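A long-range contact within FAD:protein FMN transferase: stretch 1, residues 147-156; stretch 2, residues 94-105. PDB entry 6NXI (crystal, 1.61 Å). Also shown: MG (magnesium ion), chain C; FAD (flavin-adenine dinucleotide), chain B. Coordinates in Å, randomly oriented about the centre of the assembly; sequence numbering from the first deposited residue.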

# COMPACT_ATOMS: atom_id res chain seq x y z
N PRO A 147 11.90 19.85 12.35
CA PRO A 147 13.06 19.28 11.66
C PRO A 147 13.14 17.75 11.61
O PRO A 147 13.71 17.24 10.70
CB PRO A 147 14.28 19.87 12.40
CG PRO A 147 13.74 20.34 13.73
CD PRO A 147 12.29 20.69 13.50
N GLU A 148 12.57 17.05 12.59
CA GLU A 148 12.81 15.60 12.77
C GLU A 148 11.74 14.80 12.01
O GLU A 148 11.74 13.55 12.18
CB GLU A 148 12.77 15.23 14.26
CG GLU A 148 13.73 16.03 15.12
CD GLU A 148 13.21 17.36 15.68
OE1 GLU A 148 12.09 17.79 15.30
OE2 GLU A 148 13.94 17.96 16.53
N LEU A 149 10.80 15.47 11.34
CA LEU A 149 9.65 14.80 10.67
C LEU A 149 10.25 13.77 9.72
O LEU A 149 11.23 14.10 9.05
CB LEU A 149 8.76 15.78 9.89
CG LEU A 149 7.33 15.28 9.67
CD1 LEU A 149 6.49 15.41 10.92
CD2 LEU A 149 6.68 16.03 8.54
N TYR A 150 9.71 12.56 9.70
CA TYR A 150 10.23 11.48 8.82
C TYR A 150 9.03 10.84 8.14
O TYR A 150 8.19 10.23 8.81
CB TYR A 150 11.03 10.49 9.67
CG TYR A 150 11.79 9.41 8.94
CD1 TYR A 150 11.13 8.41 8.22
CD2 TYR A 150 13.18 9.35 8.97
CE1 TYR A 150 11.84 7.45 7.54
CE2 TYR A 150 13.89 8.37 8.29
CZ TYR A 150 13.22 7.38 7.60
OH TYR A 150 13.96 6.44 6.93
N VAL A 151 8.89 11.07 6.85
CA VAL A 151 7.74 10.59 6.04
C VAL A 151 8.14 9.23 5.47
O VAL A 151 9.27 9.08 4.96
CB VAL A 151 7.40 11.58 4.91
CG1 VAL A 151 6.37 11.02 3.98
CG2 VAL A 151 6.95 12.93 5.46
N ASP A 152 7.22 8.29 5.58
CA ASP A 152 7.34 6.89 5.12
C ASP A 152 6.21 6.65 4.12
O ASP A 152 5.04 6.84 4.50
CB ASP A 152 7.19 6.00 6.34
CG ASP A 152 7.21 4.52 6.05
OD1 ASP A 152 7.30 4.13 4.90
OD2 ASP A 152 7.16 3.77 7.04
N LEU A 153 6.52 6.37 2.85
CA LEU A 153 5.47 6.11 1.87
C LEU A 153 5.35 4.60 1.59
O LEU A 153 4.76 4.26 0.58
CB LEU A 153 5.74 6.90 0.58
CG LEU A 153 5.83 8.41 0.82
CD1 LEU A 153 6.21 9.13 -0.47
CD2 LEU A 153 4.52 8.93 1.37
N SER A 154 5.77 3.77 2.53
CA SER A 154 5.72 2.28 2.34
C SER A 154 4.30 1.80 2.07
O SER A 154 4.13 0.72 1.45
CB SER A 154 6.29 1.62 3.59
OG SER A 154 7.69 1.83 3.62
N THR A 155 3.31 2.54 2.55
CA THR A 155 1.90 2.10 2.57
C THR A 155 1.27 2.41 1.24
O THR A 155 0.11 2.05 1.10
CB THR A 155 1.13 2.74 3.72
OG1 THR A 155 -0.03 1.96 3.98
CG2 THR A 155 0.72 4.16 3.47
N ILE A 156 1.93 3.18 0.38
CA ILE A 156 1.19 3.78 -0.77
C ILE A 156 2.05 3.75 -2.01
O ILE A 156 1.48 3.71 -3.16
CB ILE A 156 0.68 5.17 -0.39
CG1 ILE A 156 -0.24 5.78 -1.45
CG2 ILE A 156 1.85 6.08 0.02
CD1 ILE A 156 -0.94 7.08 -0.97
MG MG C . -1.10 0.36 2.17
PA FAD B . 0.89 -1.79 4.05
O1A FAD B . -0.03 -2.54 4.94
O2A FAD B . 0.44 -1.38 2.70
O5B FAD B . 1.44 -0.49 4.80
C5B FAD B . 2.25 -0.77 5.98
C4B FAD B . 3.52 0.04 5.97
O4B FAD B . 3.26 1.47 5.98
C3B FAD B . 4.37 -0.23 7.21
O3B FAD B . 5.31 -1.28 6.93
C2B FAD B . 5.02 1.13 7.50
O2B FAD B . 6.16 1.32 6.69
C1B FAD B . 3.92 2.09 7.08
N9A FAD B . 2.92 2.40 8.08
C8A FAD B . 2.62 1.72 9.27
N7A FAD B . 1.56 2.21 9.86
C5A FAD B . 1.14 3.28 9.08
C6A FAD B . 0.09 4.19 9.23
N6A FAD B . -0.83 4.14 10.21
N1A FAD B . -0.06 5.09 8.24
C2A FAD B . 0.84 5.12 7.24
N3A FAD B . 1.88 4.31 7.00
C4A FAD B . 1.98 3.40 7.98
N1 FAD B . 11.80 -2.79 2.21
C2 FAD B . 13.12 -3.18 2.36
O2 FAD B . 13.42 -4.07 3.19
N3 FAD B . 14.11 -2.64 1.61
C4 FAD B . 13.88 -1.67 0.67
O4 FAD B . 14.80 -1.19 0.03
C4X FAD B . 12.53 -1.22 0.50
N5 FAD B . 12.27 -0.28 -0.38
C5X FAD B . 10.97 0.14 -0.53
C6 FAD B . 10.68 1.17 -1.45
C7 FAD B . 9.41 1.65 -1.66
C7M FAD B . 9.17 2.74 -2.67
C8 FAD B . 8.34 1.07 -0.92
C8M FAD B . 6.93 1.55 -1.09
C9 FAD B . 8.62 0.05 0.00
C9A FAD B . 9.91 -0.44 0.21
N10 FAD B . 10.23 -1.43 1.14
C10 FAD B . 11.53 -1.86 1.32
C1' FAD B . 9.14 -2.11 1.89
C2' FAD B . 8.59 -1.33 3.02
O2' FAD B . 9.58 -1.11 4.02
C3' FAD B . 7.42 -2.11 3.65
O3' FAD B . 7.83 -3.34 4.20
C4' FAD B . 6.32 -2.48 2.67
O4' FAD B . 6.11 -1.39 1.78
C5' FAD B . 5.05 -2.91 3.38
O5' FAD B . 4.00 -3.04 2.39
P FAD B . 2.65 -3.75 2.79
O1P FAD B . 2.89 -4.99 3.54
O2P FAD B . 1.87 -3.69 1.50
O3P FAD B . 2.16 -2.69 3.86
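Stretch 2 (94-105) ALDVTVGPLVNL

Stretch 2 enters as an irregular segment, turns at Val97 to Val99, and leaves as a helix from Gly100 to Leu105; it lies against an irregular stretch 1, and its contacts start at Thr155 beside Leu95 and then gather around Leu149 to Leu153, with no single direction throughout. Ala94 does not touch stretch 1, but its O accepts a hydrogen bond from FAD N6A at 3.1 Å. Leu95 points toward stretch 1, bringing its CD1 to 3.7 Å from Thr155 CG2. Asp96 turns its CA-to-CB bond away; its N donates to FAD N1A (3.0 Å), while its OD1 accepts from Thr98 N (2.9 Å) and Thr98 OG1 (2.7 Å).

Val97 makes the central contact. Its O accepts a direct hydrogen bond from Asp152 N at 2.8 Å, nearly straight (169°), and also meets Val151 CA in a CA-H...O contact of 3.3 Å. Its side chain, chi1 m, packs CG2 against Val151 CG1 (4.0 Å) and CG1 against Leu153 CD2 (3.9 Å). At Thr98, whose CA lies 4.5 Å from Val151 CA, CG2 reaches Leu149 CD2 at 4.1 Å; water 1 links the backbones, donating to Thr98 O (2.7 Å) and accepting from Tyr150 N (2.8 Å). Val99, the helix N-cap, points away from stretch 1 and sets CG2 3.6 Å from FAD C5A.

Gly100 permits close backbone approach: its CA lies 3.4 Å from Tyr150 O, where an ideal CB would clash at 2.2 Å. Pro101 CD packs 3.8 Å from Tyr150 CB. Two residues on, Val103 CG1 sits 3.6 Å from Asp152 OD2, which accepts from FAD O2B (2.7 Å). Asn104 lays ND2 over one face of the Tyr150 ring, 3.5 Å from CZ of Tyr150, and water 2 donates to its OD1 (2.8 Å) and, weakly, to Asp152 OD2 (2.9 Å).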

# COMPACT_ATOMS: atom_id res chain seq x y z
N ALA A 94 -6.13 7.98 10.53
CA ALA A 94 -5.61 6.59 10.67
C ALA A 94 -4.40 6.37 9.74
O ALA A 94 -3.42 5.77 10.17
CB ALA A 94 -6.71 5.60 10.40
N LEU A 95 -4.51 6.73 8.47
CA LEU A 95 -3.37 6.65 7.55
C LEU A 95 -2.55 7.90 7.70
O LEU A 95 -3.05 9.00 7.39
CB LEU A 95 -3.83 6.50 6.10
CG LEU A 95 -2.69 6.06 5.18
CD1 LEU A 95 -2.43 4.57 5.35
CD2 LEU A 95 -2.97 6.40 3.71
N ASP A 96 -1.35 7.78 8.24
CA ASP A 96 -0.51 8.97 8.53
C ASP A 96 0.91 8.63 8.14
O ASP A 96 1.60 8.03 8.89
CB ASP A 96 -0.66 9.42 9.99
CG ASP A 96 0.02 10.77 10.24
OD1 ASP A 96 0.91 11.14 9.44
OD2 ASP A 96 -0.37 11.45 11.23
N VAL A 97 1.34 9.06 6.96
CA VAL A 97 2.70 8.76 6.45
C VAL A 97 3.78 9.46 7.29
O VAL A 97 4.96 9.14 7.08
CB VAL A 97 2.80 9.10 4.96
CG1 VAL A 97 1.91 8.16 4.17
CG2 VAL A 97 2.50 10.58 4.68
N THR A 98 3.44 10.32 8.26
CA THR A 98 4.50 10.91 9.14
C THR A 98 4.75 9.98 10.34
O THR A 98 5.53 10.37 11.21
CB THR A 98 4.15 12.31 9.65
OG1 THR A 98 3.10 12.20 10.61
CG2 THR A 98 3.77 13.20 8.50
N VAL A 99 4.25 8.74 10.34
CA VAL A 99 4.56 7.79 11.44
C VAL A 99 5.94 7.14 11.24
O VAL A 99 6.32 6.22 12.02
CB VAL A 99 3.50 6.69 11.66
CG1 VAL A 99 2.19 7.25 12.18
CG2 VAL A 99 3.32 5.80 10.44
N GLY A 100 6.72 7.57 10.26
CA GLY A 100 8.09 7.11 10.05
C GLY A 100 8.87 6.83 11.34
O GLY A 100 9.42 5.74 11.50
N PRO A 101 9.03 7.80 12.25
CA PRO A 101 9.81 7.60 13.47
C PRO A 101 9.32 6.41 14.29
O PRO A 101 10.18 5.77 14.91
CB PRO A 101 9.68 8.96 14.21
CG PRO A 101 9.40 9.95 13.08
CD PRO A 101 8.48 9.16 12.18
N LEU A 102 8.01 6.14 14.29
CA LEU A 102 7.40 5.03 15.07
C LEU A 102 7.59 3.71 14.33
O LEU A 102 7.98 2.72 14.95
CB LEU A 102 5.92 5.35 15.29
CG LEU A 102 5.65 6.63 16.09
CD1 LEU A 102 4.25 7.11 15.88
CD2 LEU A 102 5.88 6.38 17.57
N VAL A 103 7.41 3.70 13.02
CA VAL A 103 7.69 2.48 12.22
C VAL A 103 9.15 2.06 12.48
O VAL A 103 9.46 0.89 12.69
CB VAL A 103 7.45 2.76 10.74
CG1 VAL A 103 7.95 1.65 9.85
CG2 VAL A 103 5.97 3.07 10.48
N ASN A 104 10.05 3.03 12.47
CA ASN A 104 11.49 2.79 12.64
C ASN A 104 11.73 2.32 14.07
O ASN A 104 12.43 1.32 14.24
CB ASN A 104 12.30 4.03 12.31
CG ASN A 104 12.22 4.42 10.84
OD1 ASN A 104 11.62 3.72 10.03
ND2 ASN A 104 12.71 5.62 10.53
N LEU A 105 11.12 2.96 15.07
CA LEU A 105 11.28 2.55 16.49
C LEU A 105 10.95 1.07 16.68
O LEU A 105 11.65 0.37 17.43
CB LEU A 105 10.42 3.45 17.37
CG LEU A 105 10.49 3.16 18.87
CD1 LEU A 105 11.84 3.56 19.45
CD2 LEU A 105 9.37 3.85 19.60
O HOH W 1 7.51 12.20 11.42
O HOH W 2 9.70 4.51 8.10